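Local coordinates for p800 reaction center core protein (Heliobacterium modesticaldum, PDB 5V8K) that forms the core of a homodimeric photosynthetic reaction center, holding bacteriochlorophyll g pigments in the membrane and binding a [4Fe-4S] cluster, at residues A[374-377]-A[378-381]; A[283-286]-A[287-290]. All coordinates share one frame; numbering follows the deposited sequence.

Contact 1 of 2, residues A[374-377]-A[378-381]; sequences GSIS and EFVA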
ATOM      1  N   GLY A 374     -30.346   0.480  16.469  1.00 48.14           N
ATOM      2  CA  GLY A 374     -29.106   0.025  15.883  1.00 48.71           C
ATOM      3  C   GLY A 374     -28.598  -1.293  16.429  1.00 47.52           C
ATOM      4  O   GLY A 374     -29.029  -1.801  17.451  1.00 46.89           O
ATOM      5  N   SER A 375     -27.640  -1.857  15.719  1.00 42.97           N
ATOM      6  CA  SER A 375     -27.048  -3.131  16.091  1.00 41.34           C
ATOM      7  C   SER A 375     -25.549  -2.928  16.347  1.00 43.39           C
ATOM      8  O   SER A 375     -25.041  -1.801  16.327  1.00 39.90           O
ATOM      9  CB  SER A 375     -27.280  -4.141  14.976  1.00 41.97           C
ATOM     10  OG  SER A 375     -26.427  -3.803  13.883  1.00 43.72           O
ATOM     11  N   ILE A 376     -24.829  -4.042  16.517  1.00 42.11           N
ATOM     12  CA  ILE A 376     -23.380  -3.981  16.665  1.00 39.00           C
ATOM     13  C   ILE A 376     -22.754  -3.300  15.464  1.00 39.06           C
ATOM     14  O   ILE A 376     -21.684  -2.686  15.584  1.00 40.28           O
ATOM     15  CB  ILE A 376     -22.799  -5.395  16.918  1.00 42.88           C
ATOM     16  CG1 ILE A 376     -21.281  -5.365  17.115  1.00 40.89           C
ATOM     17  CG2 ILE A 376     -23.115  -6.344  15.806  1.00 39.44           C
ATOM     18  CD1 ILE A 376     -20.889  -4.707  18.441  1.00 38.81           C
ATOM     19  N   SER A 377     -23.409  -3.376  14.295  1.00 42.23           N
ATOM     20  CA  SER A 377     -22.876  -2.737  13.081  1.00 41.79           C
ATOM     21  C   SER A 377     -22.807  -1.224  13.247  1.00 40.72           C
ATOM     22  O   SER A 377     -21.774  -0.615  12.982  1.00 39.87           O
ATOM     23  CB  SER A 377     -23.723  -3.087  11.840  1.00 39.31           C
ATOM     24  OG  SER A 377     -23.163  -2.536  10.645  1.00 37.95           O
ATOM     25  N   GLU A 378     -23.901  -0.605  13.680  1.00 38.89           N
ATOM     26  CA  GLU A 378     -23.891   0.822  14.005  1.00 39.06           C
ATOM     27  C   GLU A 378     -22.958   1.155  15.185  1.00 41.07           C
ATOM     28  O   GLU A 378     -22.240   2.160  15.143  1.00 40.99           O
ATOM     29  CB  GLU A 378     -25.304   1.306  14.332  1.00 40.21           C
ATOM     30  CG  GLU A 378     -26.154   1.590  13.155  1.00 42.17           C
ATOM     31  CD  GLU A 378     -26.752   0.349  12.491  1.00 44.31           C
ATOM     32  OE1 GLU A 378     -26.888  -0.715  13.179  1.00 43.85           O
ATOM     33  OE2 GLU A 378     -27.091   0.461  11.279  1.00 42.85           O
ATOM     34  N   PHE A 379     -22.975   0.366  16.261  1.00 40.07           N
ATOM     35  CA  PHE A 379     -22.098   0.671  17.396  1.00 40.29           C
ATOM     36  C   PHE A 379     -20.635   0.730  16.960  1.00 41.69           C
ATOM     37  O   PHE A 379     -19.948   1.733  17.200  1.00 39.06           O
ATOM     38  CB  PHE A 379     -22.297  -0.345  18.532  1.00 41.18           C
ATOM     39  CG  PHE A 379     -21.408  -0.076  19.751  1.00 44.20           C
ATOM     40  CD1 PHE A 379     -21.845   0.751  20.774  1.00 42.63           C
ATOM     41  CD2 PHE A 379     -20.144  -0.632  19.851  1.00 40.96           C
ATOM     42  CE1 PHE A 379     -21.045   1.013  21.895  1.00 46.17           C
ATOM     43  CE2 PHE A 379     -19.329  -0.384  20.972  1.00 44.95           C
ATOM     44  CZ  PHE A 379     -19.782   0.450  21.988  1.00 47.07           C
ATOM     45  N   VAL A 380     -20.155  -0.312  16.266  1.00 34.89           N
ATOM     46  CA  VAL A 380     -18.765  -0.327  15.816  1.00 33.92           C
ATOM     47  C   VAL A 380     -18.510   0.794  14.801  1.00 37.55           C
ATOM     48  O   VAL A 380     -17.509   1.517  14.887  1.00 36.02           O
ATOM     49  CB  VAL A 380     -18.401  -1.706  15.244  1.00 33.43           C
ATOM     50  CG1 VAL A 380     -17.003  -1.703  14.545  1.00 32.41           C
ATOM     51  CG2 VAL A 380     -18.460  -2.737  16.320  1.00 34.18           C
ATOM     52  N   ALA A 381     -19.403   0.952  13.813  1.00 38.28           N
ATOM     53  CA  ALA A 381     -19.129   1.907  12.745  1.00 37.99           C
ATOM     54  C   ALA A 381     -19.075   3.332  13.282  1.00 38.08           C
ATOM     55  O   ALA A 381     -18.203   4.123  12.907  1.00 37.68           O
ATOM     56  CB  ALA A 381     -20.196   1.797  11.653  1.00 37.47           C
TER
HETATM   57  O   HOH W   1     -27.527  -2.952  11.740  1.00 48.21           O
HETATM   58  O   HOH W   2     -25.349  -1.432   9.590  1.00 39.53           O
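Ser375 and Glu378 grip each other in a capping box at the start of helix 376-401. Glu378 OE1 accepts from Ser375 N at 2.9 Å, a nearly straight bond (170°) that meets the carboxylate oxygen on its anti side, somewhat out of the carboxylate plane. In return Ser375 OG accepts from Ser377 N at 3.1 Å, doing for a first-turn amide what a preceding carbonyl cannot. Serine suits the N-cap because its short side chain can fold back on the backbone; glutamate, three residues on, has the length to return to it, its chain bent at chi2 (79°). One water bridges Ser375 OG and Glu378 OE1; another donates to Glu378 OE2, 3.1 Å away, and bonds Ser377 OG. Behind the box, Phe379 N bonds Ser375 O, opening the regular helical pattern, while Ile376 CD1 rests against Val380 CG2 at 3.8 Å on the apolar side that meets helix 311-344. Farther out, Tyr458 OH bonds Glu378 OE2 and Met464 N bonds Ser377 OG, fixing both polar ends. With an amide, two waters and a tyrosine around the buried carboxylate, and the helix N terminus beside it, a negative charge on Glu378 would probably be stabilised.

Contact 2 of 2, residues A[283-286]-A[287-290]; sequences AHFM and LRVL. With GBF (Bacteriochlorophyll g), chain B.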
ATOM      1  N   ALA A 283      -4.832  28.345  10.619  1.00 44.80           N
ATOM      2  CA  ALA A 283      -3.541  28.142  11.264  1.00 47.69           C
ATOM      3  C   ALA A 283      -2.457  28.972  10.593  1.00 46.10           C
ATOM      4  O   ALA A 283      -1.584  29.531  11.264  1.00 49.68           O
ATOM      5  CB  ALA A 283      -3.173  26.644  11.222  1.00 44.44           C
ATOM      6  N   HIS A 284      -2.472  29.035   9.268  1.00 43.33           N
ATOM      7  CA  HIS A 284      -1.483  29.840   8.567  1.00 44.49           C
ATOM      8  C   HIS A 284      -1.664  31.319   8.883  1.00 47.76           C
ATOM      9  O   HIS A 284      -0.683  32.056   9.039  1.00 48.48           O
ATOM     10  CB  HIS A 284      -1.569  29.604   7.056  1.00 43.16           C
ATOM     11  CG  HIS A 284      -0.551  30.373   6.298  1.00 48.55           C
ATOM     12  ND1 HIS A 284      -0.877  31.465   5.527  1.00 47.99           N
ATOM     13  CD2 HIS A 284       0.795  30.259   6.249  1.00 44.59           C
ATOM     14  CE1 HIS A 284       0.228  31.981   5.016  1.00 47.85           C
ATOM     15  NE2 HIS A 284       1.257  31.276   5.447  1.00 49.02           N
ATOM     16  N   PHE A 285      -2.908  31.774   8.976  1.00 51.49           N
ATOM     17  CA  PHE A 285      -3.159  33.145   9.413  1.00 50.64           C
ATOM     18  C   PHE A 285      -2.602  33.379  10.817  1.00 54.62           C
ATOM     19  O   PHE A 285      -1.909  34.378  11.069  1.00 53.30           O
ATOM     20  CB  PHE A 285      -4.664  33.443   9.336  1.00 50.37           C
ATOM     21  CG  PHE A 285      -5.119  34.580  10.238  1.00 54.92           C
ATOM     22  CD1 PHE A 285      -4.930  35.910   9.883  1.00 54.80           C
ATOM     23  CD2 PHE A 285      -5.770  34.298  11.429  1.00 54.17           C
ATOM     24  CE1 PHE A 285      -5.364  36.946  10.749  1.00 54.89           C
ATOM     25  CE2 PHE A 285      -6.209  35.307  12.273  1.00 55.90           C
ATOM     26  CZ  PHE A 285      -6.000  36.628  11.942  1.00 54.83           C
ATOM     27  N   MET A 286      -2.866  32.450  11.743  1.00 54.78           N
ATOM     28  CA  MET A 286      -2.339  32.614  13.096  1.00 57.16           C
ATOM     29  C   MET A 286      -0.825  32.660  13.092  1.00 57.81           C
ATOM     30  O   MET A 286      -0.215  33.449  13.818  1.00 57.83           O
ATOM     31  CB  MET A 286      -2.815  31.480  13.999  1.00 55.34           C
ATOM     32  CG  MET A 286      -4.286  31.501  14.239  1.00 57.98           C
ATOM     33  SD  MET A 286      -4.802  29.846  14.668  1.00 63.07           S
ATOM     34  CE  MET A 286      -6.000  30.227  15.871  1.00 63.86           C
ATOM     35  N   LEU A 287      -0.202  31.812  12.284  1.00 48.92           N
ATOM     36  CA  LEU A 287       1.247  31.766  12.249  1.00 49.62           C
ATOM     37  C   LEU A 287       1.819  33.074  11.732  1.00 54.59           C
ATOM     38  O   LEU A 287       2.853  33.544  12.232  1.00 53.63           O
ATOM     39  CB  LEU A 287       1.689  30.585  11.390  1.00 48.28           C
ATOM     40  CG  LEU A 287       3.166  30.265  11.394  1.00 49.61           C
ATOM     41  CD1 LEU A 287       3.621  29.862  12.827  1.00 49.73           C
ATOM     42  CD2 LEU A 287       3.477  29.134  10.403  1.00 48.76           C
ATOM     43  N   ARG A 288       1.148  33.706  10.757  1.00 54.96           N
ATOM     44  CA  ARG A 288       1.595  35.022  10.299  1.00 55.70           C
ATOM     45  C   ARG A 288       1.425  36.063  11.394  1.00 59.93           C
ATOM     46  O   ARG A 288       2.269  36.957  11.539  1.00 59.22           O
ATOM     47  CB  ARG A 288       0.853  35.437   9.031  1.00 54.19           C
ATOM     48  CG  ARG A 288       1.281  34.606   7.824  1.00 53.00           C
ATOM     49  CD  ARG A 288       0.761  35.162   6.509  1.00 55.29           C
ATOM     50  NE  ARG A 288      -0.698  35.022   6.355  1.00 57.10           N
ATOM     51  CZ  ARG A 288      -1.582  36.014   6.475  1.00 58.03           C
ATOM     52  NH1 ARG A 288      -1.186  37.245   6.743  1.00 61.39           N
ATOM     53  NH2 ARG A 288      -2.871  35.778   6.317  1.00 53.28           N
ATOM     54  N   VAL A 289       0.358  35.953  12.191  1.00 61.72           N
ATOM     55  CA  VAL A 289       0.223  36.824  13.352  1.00 62.71           C
ATOM     56  C   VAL A 289       1.432  36.664  14.273  1.00 68.73           C
ATOM     57  O   VAL A 289       2.014  37.647  14.749  1.00 66.20           O
ATOM     58  CB  VAL A 289      -1.081  36.527  14.107  1.00 60.64           C
ATOM     59  CG1 VAL A 289      -1.047  37.208  15.475  1.00 67.22           C
ATOM     60  CG2 VAL A 289      -2.235  37.025  13.363  1.00 59.17           C
ATOM     61  N   LEU A 290       1.809  35.410  14.555  1.00 72.83           N
ATOM     62  CA  LEU A 290       2.899  35.139  15.486  1.00 73.44           C
ATOM     63  C   LEU A 290       4.256  35.520  14.917  1.00 78.69           C
ATOM     64  O   LEU A 290       5.211  35.689  15.686  1.00 80.95           O
ATOM     65  CB  LEU A 290       2.937  33.657  15.877  1.00 70.11           C
ATOM     66  CG  LEU A 290       1.736  33.022  16.570  1.00 68.99           C
ATOM     67  CD1 LEU A 290       1.937  31.515  16.599  1.00 68.89           C
ATOM     68  CD2 LEU A 290       1.580  33.528  17.958  1.00 69.52           C
TER
HETATM   69 MG   GBF B1021      -6.002  27.222  -0.362  1.00 41.09          MG
HETATM   70  CHA GBF B1021      -2.537  27.837  -0.697  1.00 39.00           C
HETATM   71  CHB GBF B1021      -6.570  30.129  -1.849  1.00 41.02           C
HETATM   72  CHC GBF B1021      -9.267  26.107  -0.701  1.00 35.78           C
HETATM   73  CHD GBF B1021      -5.056  23.946   0.707  1.00 36.15           C
HETATM   74  NA  GBF B1021      -4.831  28.704  -1.000  1.00 45.03           N
HETATM   75  C1A GBF B1021      -3.517  28.853  -1.192  1.00 43.56           C
HETATM   76  C2A GBF B1021      -3.004  30.198  -1.634  1.00 47.14           C
HETATM   77  C3A GBF B1021      -4.315  30.985  -1.668  1.00 46.19           C
HETATM   78  C4A GBF B1021      -5.294  29.858  -1.511  1.00 41.72           C
HETATM   79  CMA GBF B1021      -4.450  31.979  -0.520  1.00 42.61           C
HETATM   80  CAA GBF B1021      -2.267  30.267  -2.967  1.00 47.80           C
HETATM   81  CBA GBF B1021      -3.066  29.633  -4.096  1.00 50.96           C
HETATM   82  CGA GBF B1021      -2.514  30.032  -5.447  1.00 59.84           C
HETATM   83  O1A GBF B1021      -1.795  31.012  -5.561  1.00 66.52           O
HETATM   84  O2A GBF B1021      -3.329  29.648  -6.575  1.00 62.93           O
HETATM   85  NB  GBF B1021      -7.676  28.020  -1.217  1.00 39.57           N
HETATM   86  C1B GBF B1021      -7.770  29.280  -1.698  1.00 42.07           C
HETATM   87  C2B GBF B1021      -9.103  29.576  -1.990  1.00 44.26           C
HETATM   88  C3B GBF B1021      -9.847  28.427  -1.678  1.00 43.10           C
HETATM   89  C4B GBF B1021      -8.910  27.489  -1.180  1.00 43.23           C
HETATM   90  CMB GBF B1021      -9.576  30.887  -2.586  1.00 40.98           C
HETATM   91  CAB GBF B1021     -11.320  28.209  -1.795  1.00 43.84           C
HETATM   92  CBB GBF B1021     -12.295  29.094  -2.013  1.00 38.86           C
HETATM   93  NC  GBF B1021      -6.947  25.442   0.029  1.00 45.53           N
HETATM   94  C1C GBF B1021      -8.223  25.142  -0.236  1.00 36.93           C
HETATM   95  C2C GBF B1021      -8.805  23.777  -0.138  1.00 41.25           C
HETATM   96  C3C GBF B1021      -7.478  23.273   0.232  1.00 43.44           C
HETATM   97  C4C GBF B1021      -6.469  24.220   0.362  1.00 41.75           C
HETATM   98  CMC GBF B1021      -9.803  23.800   1.007  1.00 39.62           C
HETATM   99  CAC GBF B1021      -7.191  21.845   0.498  1.00 37.86           C
HETATM  100  CBC GBF B1021      -8.213  20.745   0.421  1.00 37.68           C
HETATM  101  ND  GBF B1021      -4.352  26.090  -0.104  1.00 40.23           N
HETATM  102  C1D GBF B1021      -4.003  24.922   0.399  1.00 39.81           C
HETATM  103  C2D GBF B1021      -2.486  24.478   0.673  1.00 42.02           C
HETATM  104  C3D GBF B1021      -2.087  25.723   0.214  1.00 37.83           C
HETATM  105  C4D GBF B1021      -3.096  26.634  -0.232  1.00 42.56           C
HETATM  106  CMD GBF B1021      -1.832  23.261   1.260  1.00 40.96           C
HETATM  107  CAD GBF B1021      -0.795  26.329  -0.173  1.00 43.37           C
HETATM  108  OBD GBF B1021       0.394  26.135   0.198  1.00 41.14           O
HETATM  109  CBD GBF B1021      -1.062  27.700  -0.717  1.00 42.24           C
HETATM  110  CGD GBF B1021      -0.522  28.711   0.208  1.00 44.39           C
HETATM  111  O1D GBF B1021       0.512  29.322   0.026  1.00 47.34           O
HETATM  112  O2D GBF B1021      -1.307  29.001   1.362  1.00 50.06           O
HETATM  113  CED GBF B1021      -0.627  29.594   2.444  1.00 41.98           C
HETATM  114  C1  GBF B1021      -2.752  29.405  -7.855  1.00 66.88           C
HETATM  115  C2  GBF B1021      -3.843  28.967  -8.797  1.00 75.43           C
HETATM  116  C3  GBF B1021      -4.453  29.821  -9.640  1.00 82.59           C
HETATM  117  C4  GBF B1021      -4.044  31.282  -9.684  1.00 84.50           C
HETATM  118  C5  GBF B1021      -5.544  29.255 -10.532  1.00 82.59           C
HETATM  119  C6  GBF B1021      -5.625  29.997 -11.858  1.00 85.81           C
HETATM  120  C7  GBF B1021      -6.428  29.187 -12.854  1.00 86.70           C
HETATM  121  C8  GBF B1021      -6.020  28.955 -14.121  1.00 92.86           C
HETATM  122  C9  GBF B1021      -4.724  29.513 -14.644  1.00 98.60           C
HETATM  123  C10 GBF B1021      -6.867  28.157 -15.090  1.00 92.46           C
HETATM  124  C11 GBF B1021      -7.353  26.842 -14.495  1.00 91.82           C
HETATM  125  C12 GBF B1021      -8.712  26.495 -15.066  1.00 90.43           C
HETATM  126  C13 GBF B1021      -9.265  25.317 -14.761  1.00 91.05           C
HETATM  127  C14 GBF B1021      -8.509  24.385 -13.865  1.00 89.76           C
HETATM  128  C15 GBF B1021     -10.620  24.923 -15.304  1.00 89.95           C
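His284 and Arg288, one helical turn apart, meet because their first torsions bring the ends of the side chains together: the histidine ring is swung anti to its own amide nitrogen (chi1 -178°), whereas Arg288 sends CG anti to its carbonyl carbon (chi1 -71°) and then bends at chi3. Arg288 CG thus lies over one face of the imidazole, a CH-pi contact 4.3 Å from the ring centroid, and its NE comes within 3.4 Å of His284 CE1. The ring and guanidinium planes stand 49° apart, so this is no flat stack. On the opposite imidazole face sits the methyl CED of a bacteriochlorophyll g ester, 3.6 Å from His284 CE1. Glu201 OE1 accepts from His284 ND1 and also forms a salt bridge with Arg288 NH2, the same nitrogen that pairs with Asp199 OD1; the two acids probably balance the arginine's charge, and Glu201 alone of the pair fixes the turn of the histidine ring. Replacing the imidazole of His284 by the methyl of an alanine is likely to leave the pigment's methyl ester and the arginine methylenes without the flat group between them, and Glu201 without one of its donors. A second CH-pi contact follows along the helix, where Val289 CG2 lies over the Phe285 ring, 4.0 Å from its CZ; a branched side chain suits this place by offering a methyl to the aromatic face. Arg288 NH2 approaches that ring at its edge, 4.1 Å from CD1. Beneath them run regular i to i+4 backbone bonds. The arrangement is that of the end of a helix predicted to span the membrane in a type I reaction center, where His284 borders one bacteriochlorophyll g while Ala283 and Met286 line the pocket of another, and Arg288 pairs with Glu201 and Asp199.

Following the chain from its N terminus, contact 2 comes first, near the end of helix 258-291, and contact 1 later, at the start of helix 376-401. Each is a single continuous stretch, so neither closes a loop, and the two stand in series without nesting or crossing. Between them run helix 303-307, the long helix 311-344 and helix 364-370. The centres of contact 1 and contact 2 lie about 41 Å apart. The two do not touch, yet helix 376-401 joins them indirectly: it begins at contact 1, and its far end supplies Met399 and Val400, which pack on Ala283 and Met286 of contact 2. Helix 311-344 packs beside contact 1, while helices 200-224 and 303-307 flank contact 2.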